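PDB 4S1P: uncharacterized protein, which is of uncharacterised function but probably acts as an esterase or acylhydrolase of the SGNH (GDSL-like) hydrolase superfamily. Local coordinates for residues Asp158-Ala163 and Ser169-Arg174; Ile6-Asn11 and Asn17-Met22. One frame throughout, in Å; residues are numbered along the deposited sequence.

Interaction 2 lies in the core, where strand 4-10 of the parallel sheet meets helix 19-27; interaction 1 is nearer the periphery, where the end of helix 157-160 meets the start of helix 170-184. Their centres are about 16 Å apart, yet they touch: N17 ND2 lies 2.9 Å from S173 OG, a probable hydrogen bond. S12, D164 and H167 have the geometry of a Ser-His-Asp triad, probably the catalytic centre. Interaction 1 borders it through A162 against H167; interaction 2 is linked because S12 directly follows N11. N11 ND2 hydrogen-bonds an unidentified ligand, probably from the crystallisation liquor, about 10 Å from the side chain of A162 and about 12 Å from that of M19.

Interaction 1: residues Asp158-Ala163 and Ser169-Arg174; sequences DELYAA and SPAGSR
S169 meets the end of helix 157-160 with both its backbone N and its hydroxyl, while serving as N-cap of helix 170-184. This helix-loop-helix corner carries D164 and H167, members of a probable Ser-His-Asp triad as in other SGNH hydrolases, in its connecting loop. The amide of S169 gives a nearly straight bond of 3.0 Å from N to L160 O, approaching from above the carbonyl plane. Its OG stands between its own N and carbonyl carbon (chi1 71°), a rotation that brings the hydroxyl to E159 O. S169 OG donates to E159 O over a short 2.6 Å, in the carbonyl plane and on a lone pair, and in turn accepts from G172 N, the capping bond, so one hydroxyl links the end of one helix to the first turn of the next. With an alanine in its place, E159 O and G172 N would probably both lose the hydroxyl they share, weakening the cap. A171 follows, its CB 3.7 Å from E159 O. The CA atoms of L160 and G172 are the nearest pair across the contact, 4.2 Å apart; a CB on G172 would clash with L160 O. L160 CD2 rests against the G172 backbone, 3.8 Å from G172 N, and G172 CA makes a CH...O contact of 3.5 Å to L160 O.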
ATOM      1  N   ASP A 158      -3.565  13.195 -15.892  1.00 25.13           N
ATOM      2  CA  ASP A 158      -4.858  12.879 -16.519  1.00 26.80           C
ATOM      3  C   ASP A 158      -5.010  11.375 -16.789  1.00 25.84           C
ATOM      4  O   ASP A 158      -6.122  10.856 -16.773  1.00 27.47           O
ATOM      5  CB  ASP A 158      -5.027  13.607 -17.861  1.00 30.39           C
ATOM      6  CG  ASP A 158      -5.454  15.049 -17.713  1.00 36.76           C
ATOM      7  OD1 ASP A 158      -5.929  15.448 -16.632  1.00 40.24           O
ATOM      8  OD2 ASP A 158      -5.328  15.782 -18.725  1.00 46.46           O
ATOM      9  N   GLU A 159      -3.903  10.705 -17.083  1.00 21.92           N
ATOM     10  CA  GLU A 159      -3.910   9.275 -17.385  0.70 21.83           C
ATOM     11  C   GLU A 159      -4.045   8.452 -16.107  1.00 20.57           C
ATOM     12  O   GLU A 159      -4.776   7.460 -16.087  1.00 21.99           O
ATOM     13  CB  GLU A 159      -2.623   8.868 -18.106  0.70 25.00           C
ATOM     14  CG  GLU A 159      -2.563   7.397 -18.467  0.70 30.18           C
ATOM     15  CD  GLU A 159      -1.342   6.998 -19.276  0.70 39.23           C
ATOM     16  OE1 GLU A 159      -0.450   7.836 -19.523  0.70 43.33           O
ATOM     17  OE2 GLU A 159      -1.283   5.819 -19.682  0.70 46.48           O
ATOM     18  N   LEU A 160      -3.321   8.876 -15.048  1.00 18.32           N
ATOM     19  CA  LEU A 160      -3.116   7.986 -13.906  1.00 16.73           C
ATOM     20  C   LEU A 160      -4.104   8.094 -12.736  1.00 15.56           C
ATOM     21  O   LEU A 160      -4.293   7.121 -11.987  1.00 16.33           O
ATOM     22  CB  LEU A 160      -1.670   8.127 -13.394  1.00 17.71           C
ATOM     23  CG  LEU A 160      -0.605   7.791 -14.430  1.00 20.13           C
ATOM     24  CD1 LEU A 160       0.781   8.121 -13.892  1.00 20.40           C
ATOM     25  CD2 LEU A 160      -0.717   6.344 -14.889  1.00 21.33           C
ATOM     26  N   TYR A 161      -4.717   9.261 -12.575  1.00 17.66           N
ATOM     27  CA  TYR A 161      -5.688   9.480 -11.534  1.00 17.10           C
ATOM     28  C   TYR A 161      -7.113   9.252 -12.018  1.00 17.91           C
ATOM     29  O   TYR A 161      -7.470   9.637 -13.159  1.00 20.70           O
ATOM     30  CB  TYR A 161      -5.608  10.915 -11.019  1.00 18.17           C
ATOM     31  CG  TYR A 161      -4.404  11.260 -10.156  1.00 17.00           C
ATOM     32  CD1 TYR A 161      -4.415  11.020  -8.806  1.00 18.40           C
ATOM     33  CD2 TYR A 161      -3.269  11.878 -10.695  1.00 18.56           C
ATOM     34  CE1 TYR A 161      -3.324  11.338  -8.024  1.00 16.66           C
ATOM     35  CE2 TYR A 161      -2.181  12.202  -9.924  1.00 19.71           C
ATOM     36  CZ  TYR A 161      -2.218  11.954  -8.586  1.00 17.04           C
ATOM     37  OH  TYR A 161      -1.116  12.316  -7.861  1.00 17.94           O
ATOM     38  N   ALA A 162      -7.948   8.761 -11.107  1.00 17.59           N
ATOM     39  CA  ALA A 162      -9.407   8.812 -11.241  1.00 19.34           C
ATOM     40  C   ALA A 162      -9.872  10.268 -11.124  1.00 19.35           C
ATOM     41  O   ALA A 162      -9.109  11.166 -10.768  1.00 18.96           O
ATOM     42  CB  ALA A 162     -10.109   7.930 -10.205  1.00 19.51           C
ATOM     43  N   ALA A 163     -11.129  10.494 -11.465  1.00 20.58           N
ATOM     44  CA  ALA A 163     -11.715  11.817 -11.405  1.00 22.15           C
ATOM     45  C   ALA A 163     -11.525  12.551 -10.097  1.00 21.27           C
ATOM     46  O   ALA A 163     -11.377  13.781 -10.105  1.00 24.02           O
ATOM     47  CB  ALA A 163     -13.189  11.746 -11.755  1.00 27.69           C
ATOM     48  N   SER A 169      -6.775   5.539 -11.678  1.00 15.53           N
ATOM     49  CA  SER A 169      -7.470   5.087 -12.878  1.00 15.51           C
ATOM     50  C   SER A 169      -7.039   3.655 -13.176  1.00 15.82           C
ATOM     51  O   SER A 169      -6.099   3.145 -12.597  1.00 15.68           O
ATOM     52  CB  SER A 169      -7.063   5.972 -14.051  1.00 16.94           C
ATOM     53  OG  SER A 169      -5.752   5.705 -14.423  1.00 18.46           O
ATOM     54  N   PRO A 170      -7.691   3.000 -14.139  1.00 16.72           N
ATOM     55  CA  PRO A 170      -7.175   1.708 -14.529  1.00 17.67           C
ATOM     56  C   PRO A 170      -5.690   1.751 -14.931  1.00 16.15           C
ATOM     57  O   PRO A 170      -4.941   0.851 -14.568  1.00 17.90           O
ATOM     58  CB  PRO A 170      -8.087   1.348 -15.706  1.00 19.24           C
ATOM     59  CG  PRO A 170      -9.377   1.954 -15.339  1.00 20.08           C
ATOM     60  CD  PRO A 170      -8.989   3.294 -14.771  1.00 18.88           C
ATOM     61  N   ALA A 171      -5.253   2.791 -15.662  1.00 17.55           N
ATOM     62  CA  ALA A 171      -3.834   2.941 -16.006  1.00 17.45           C
ATOM     63  C   ALA A 171      -2.966   3.122 -14.731  1.00 17.28           C
ATOM     64  O   ALA A 171      -1.877   2.571 -14.638  1.00 16.76           O
ATOM     65  CB  ALA A 171      -3.624   4.100 -16.972  1.00 21.97           C
ATOM     66  N   GLY A 172      -3.455   3.897 -13.770  1.00 15.66           N
ATOM     67  CA  GLY A 172      -2.744   4.048 -12.498  1.00 17.96           C
ATOM     68  C   GLY A 172      -2.630   2.742 -11.731  1.00 16.08           C
ATOM     69  O   GLY A 172      -1.574   2.451 -11.172  1.00 14.51           O
ATOM     70  N   SER A 173      -3.690   1.940 -11.736  1.00 14.54           N
ATOM     71  CA  SER A 173      -3.620   0.630 -11.097  1.00 15.15           C
ATOM     72  C   SER A 173      -2.648  -0.316 -11.786  1.00 15.51           C
ATOM     73  O   SER A 173      -1.951  -1.095 -11.143  1.00 14.94           O
ATOM     74  CB  SER A 173      -4.979  -0.005 -10.999  1.00 16.47           C
ATOM     75  OG  SER A 173      -5.816   0.765 -10.144  1.00 15.34           O
ATOM     76  N   ARG A 174      -2.631  -0.269 -13.114  1.00 15.01           N
ATOM     77  CA  ARG A 174      -1.689  -1.084 -13.858  1.00 18.51           C
ATOM     78  C   ARG A 174      -0.253  -0.707 -13.518  1.00 16.04           C
ATOM     79  O   ARG A 174       0.611  -1.566 -13.314  1.00 16.53           O
ATOM     80  CB  ARG A 174      -1.969  -0.980 -15.347  1.00 18.82           C
ATOM     81  CG  ARG A 174      -1.024  -1.831 -16.178  1.00 23.93           C
ATOM     82  CD  ARG A 174      -1.423  -1.802 -17.635  1.00 32.67           C
ATOM     83  NE  ARG A 174      -0.467  -2.570 -18.428  1.00 42.53           N
ATOM     84  CZ  ARG A 174       0.675  -2.096 -18.922  1.00 41.25           C
ATOM     85  NH1 ARG A 174       1.041  -0.822 -18.738  1.00 44.30           N
ATOM     86  NH2 ARG A 174       1.458  -2.913 -19.621  1.00 50.03           N
TER

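Interaction 2: residues Ile6-Asn11 and Asn17-Met22; sequences ILMLGN and NHMPDM
M8 on strand 4-10 faces P20 on the first turn of helix 19-27, and the two backbones stay well apart, with 8.2 Å between the CA atoms of this nearest pair. Between these two segments the contact is made by side chains. M8 and M19, both selenomethionines in this crystal, supply the long flexible groups, and the ring of P20 supplies a rigid one. M8 leaves the strand toward the helix with CG anti to its carbonyl carbon (chi1 -55°) and stays extended as far as SE, then bends at the last torsion (chi3 81°). M8 crosses the proline obliquely, its selenium 4.0 Å from P20 CB and 4.2 Å from P20 CG, and the bend carries the methyl on to M19. M19 comes the other way: its chain folds at both outer torsions, so that its methyl turns back to the strand and M19 CE meets M8 CE at 4.1 Å. This is helix-on-sheet packing in the three-layer alpha/beta/alpha fold of SGNH hydrolases, with helix 19-27 leading on to the edge strand 29-35. The neighbours are apolar as well: V31 and V68 on the adjoining strands touch M8, V33 touches P20, and A177 and L180 of helix 170-184 border M19. Just past the strand, N11 OD1 caps L13 N and also accepts from Q70 NE2, while N11 ND2 donates to A39 O and hydrogen-bonds O1 of the unidentified ligand.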
ATOM      1  N   ILE A   6       1.441 -14.197  -1.932  1.00 13.94           N
ATOM      2  CA  ILE A   6       1.495 -12.772  -1.544  1.00 11.43           C
ATOM      3  C   ILE A   6       0.224 -12.435  -0.763  1.00 12.44           C
ATOM      4  O   ILE A   6      -0.884 -12.706  -1.226  1.00 12.69           O
ATOM      5  CB  ILE A   6       1.574 -11.847  -2.783  1.00 12.27           C
ATOM      6  CG1 ILE A   6       2.795 -12.196  -3.636  1.00 13.43           C
ATOM      7  CG2 ILE A   6       1.595 -10.386  -2.363  1.00 14.56           C
ATOM      8  CD1 ILE A   6       2.769 -11.551  -5.008  1.00 15.49           C
ATOM      9  N   LEU A   7       0.382 -11.864   0.430  1.00 11.55           N
ATOM     10  CA  LEU A   7      -0.736 -11.345   1.231  1.00 11.88           C
ATOM     11  C   LEU A   7      -0.716  -9.833   1.132  1.00 11.02           C
ATOM     12  O   LEU A   7       0.314  -9.228   1.392  1.00 12.25           O
ATOM     13  CB  LEU A   7      -0.560 -11.756   2.683  1.00 11.55           C
ATOM     14  CG  LEU A   7      -1.610 -11.258   3.661  1.00 11.77           C
ATOM     15  CD1 LEU A   7      -3.013 -11.716   3.301  1.00 14.28           C
ATOM     16  CD2 LEU A   7      -1.208 -11.698   5.078  1.00 13.27           C
HETATM   17  N   MSE A   8      -1.832  -9.243   0.728  1.00 11.27           N
HETATM   18  CA  MSE A   8      -1.926  -7.798   0.581  1.00 10.61           C
HETATM   19  C   MSE A   8      -2.906  -7.234   1.580  1.00 10.46           C
HETATM   20  O   MSE A   8      -4.016  -7.755   1.746  1.00 12.70           O
HETATM   21  CB  MSE A   8      -2.438  -7.425  -0.812  1.00 10.95           C
HETATM   22  CG  MSE A   8      -1.589  -8.048  -1.914  1.00 11.78           C
HETATM   23 SE   MSE A   8      -2.121  -7.312  -3.673  0.65 13.27          SE
HETATM   24  CE  MSE A   8      -1.125  -5.646  -3.595  1.00 15.60           C
ATOM     25  N   LEU A   9      -2.459  -6.215   2.300  1.00 10.48           N
ATOM     26  CA  LEU A   9      -3.268  -5.535   3.273  1.00 11.27           C
ATOM     27  C   LEU A   9      -3.504  -4.112   2.775  1.00 12.11           C
ATOM     28  O   LEU A   9      -2.538  -3.390   2.482  1.00 12.58           O
ATOM     29  CB  LEU A   9      -2.515  -5.482   4.620  1.00 11.08           C
ATOM     30  CG  LEU A   9      -1.798  -6.763   5.071  1.00 11.66           C
ATOM     31  CD1 LEU A   9      -1.068  -6.511   6.405  1.00 12.91           C
ATOM     32  CD2 LEU A   9      -2.765  -7.931   5.141  1.00 12.95           C
ATOM     33  N   GLY A  10      -4.755  -3.686   2.666  1.00 11.41           N
ATOM     34  CA  GLY A  10      -5.020  -2.356   2.103  1.00 12.09           C
ATOM     35  C   GLY A  10      -6.474  -1.978   2.028  1.00 12.74           C
ATOM     36  O   GLY A  10      -7.308  -2.507   2.777  1.00 12.75           O
ATOM     37  N   ASN A  11      -6.765  -1.070   1.112  1.00 12.28           N
ATOM     38  CA  ASN A  11      -8.123  -0.601   0.902  1.00 14.14           C
ATOM     39  C   ASN A  11      -8.368  -0.446  -0.586  1.00 14.07           C
ATOM     40  O   ASN A  11      -7.788  -1.216  -1.368  1.00 13.63           O
ATOM     41  CB  ASN A  11      -8.416   0.600   1.782  1.00 14.27           C
ATOM     42  CG  ASN A  11      -7.626   1.822   1.415  1.00 14.25           C
ATOM     43  OD1 ASN A  11      -7.097   1.980   0.310  1.00 12.94           O
ATOM     44  ND2 ASN A  11      -7.567   2.738   2.364  1.00 15.33           N
ATOM     45  N   ASN A  17      -9.802  -1.653  -9.742  1.00 16.25           N
ATOM     46  CA  ASN A  17      -9.407  -2.042 -11.093  1.00 17.86           C
ATOM     47  C   ASN A  17      -8.755  -3.405 -11.201  1.00 16.97           C
ATOM     48  O   ASN A  17      -7.890  -3.619 -12.058  1.00 19.10           O
ATOM     49  CB  ASN A  17      -8.515  -0.985 -11.722  1.00 17.34           C
ATOM     50  CG  ASN A  17      -9.142   0.384 -11.690  1.00 17.48           C
ATOM     51  OD1 ASN A  17     -10.247   0.566 -12.214  1.00 25.41           O
ATOM     52  ND2 ASN A  17      -8.461   1.348 -11.074  1.00 20.09           N
ATOM     53  N   HIS A  18      -9.182  -4.323 -10.326  1.00 16.76           N
ATOM     54  CA  HIS A  18      -8.658  -5.668 -10.292  1.00 18.55           C
ATOM     55  C   HIS A  18      -7.141  -5.718 -10.210  1.00 16.21           C
ATOM     56  O   HIS A  18      -6.489  -6.628 -10.714  1.00 16.70           O
ATOM     57  CB  HIS A  18      -9.114  -6.413 -11.537  1.00 21.14           C
ATOM     58  CG  HIS A  18     -10.609  -6.527 -11.640  1.00 26.65           C
ATOM     59  ND1 HIS A  18     -11.325  -7.514 -10.997  1.00 38.12           N
ATOM     60  CD2 HIS A  18     -11.519  -5.733 -12.241  1.00 34.36           C
ATOM     61  CE1 HIS A  18     -12.614  -7.351 -11.245  1.00 39.48           C
ATOM     62  NE2 HIS A  18     -12.756  -6.275 -11.999  1.00 40.01           N
HETATM   63  N   MSE A  19      -6.579  -4.762  -9.495  1.00 14.93           N
HETATM   64  CA  MSE A  19      -5.131  -4.713  -9.417  1.00 13.32           C
HETATM   65  C   MSE A  19      -4.490  -5.976  -8.803  1.00 13.21           C
HETATM   66  O   MSE A  19      -3.497  -6.435  -9.307  1.00 13.43           O
HETATM   67  CB  MSE A  19      -4.683  -3.436  -8.726  1.00 14.52           C
HETATM   68  CG  MSE A  19      -3.187  -3.217  -8.834  1.00 14.72           C
HETATM   69 SE   MSE A  19      -2.114  -4.107  -7.434  0.65 15.88          SE
HETATM   70  CE  MSE A  19      -2.191  -2.651  -6.144  1.00 14.30           C
ATOM     71  N   PRO A  20      -5.070  -6.555  -7.728  1.00 13.29           N
ATOM     72  CA  PRO A  20      -4.466  -7.775  -7.179  1.00 13.42           C
ATOM     73  C   PRO A  20      -4.416  -8.903  -8.213  1.00 14.16           C
ATOM     74  O   PRO A  20      -3.446  -9.647  -8.244  1.00 14.17           O
ATOM     75  CB  PRO A  20      -5.344  -8.084  -5.981  1.00 13.63           C
ATOM     76  CG  PRO A  20      -5.818  -6.725  -5.549  1.00 13.90           C
ATOM     77  CD  PRO A  20      -6.136  -6.045  -6.859  1.00 13.55           C
ATOM     78  N   ASP A  21      -5.473  -9.022  -9.022  1.00 15.67           N
ATOM     79  CA  ASP A  21      -5.517 -10.023 -10.098  1.00 16.59           C
ATOM     80  C   ASP A  21      -4.399  -9.755 -11.133  1.00 13.87           C
ATOM     81  O   ASP A  21      -3.756 -10.681 -11.633  1.00 15.41           O
ATOM     82  CB  ASP A  21      -6.873  -9.949 -10.807  1.00 19.33           C
ATOM     83  CG  ASP A  21      -8.012 -10.613 -10.050  1.00 27.08           C
ATOM     84  OD1 ASP A  21      -7.802 -11.354  -9.076  1.00 34.20           O
ATOM     85  OD2 ASP A  21      -9.168 -10.432 -10.505  1.00 38.86           O
HETATM   86  N   MSE A  22      -4.172  -8.488 -11.449  1.00 14.11           N
HETATM   87  CA  MSE A  22      -3.103  -8.101 -12.365  1.00 14.62           C
HETATM   88  C   MSE A  22      -1.760  -8.486 -11.791  1.00 14.61           C
HETATM   89  O   MSE A  22      -0.896  -9.049 -12.462  1.00 17.52           O
HETATM   90  CB  MSE A  22      -3.098  -6.611 -12.727  1.00 16.71           C
HETATM   91  CG  MSE A  22      -4.317  -6.204 -13.517  1.00 19.33           C
HETATM   92 SE   MSE A  22      -4.166  -4.431 -14.374  0.65 22.94          SE
HETATM   93  CE  MSE A  22      -4.425  -3.416 -12.790  1.00 17.82           C
TER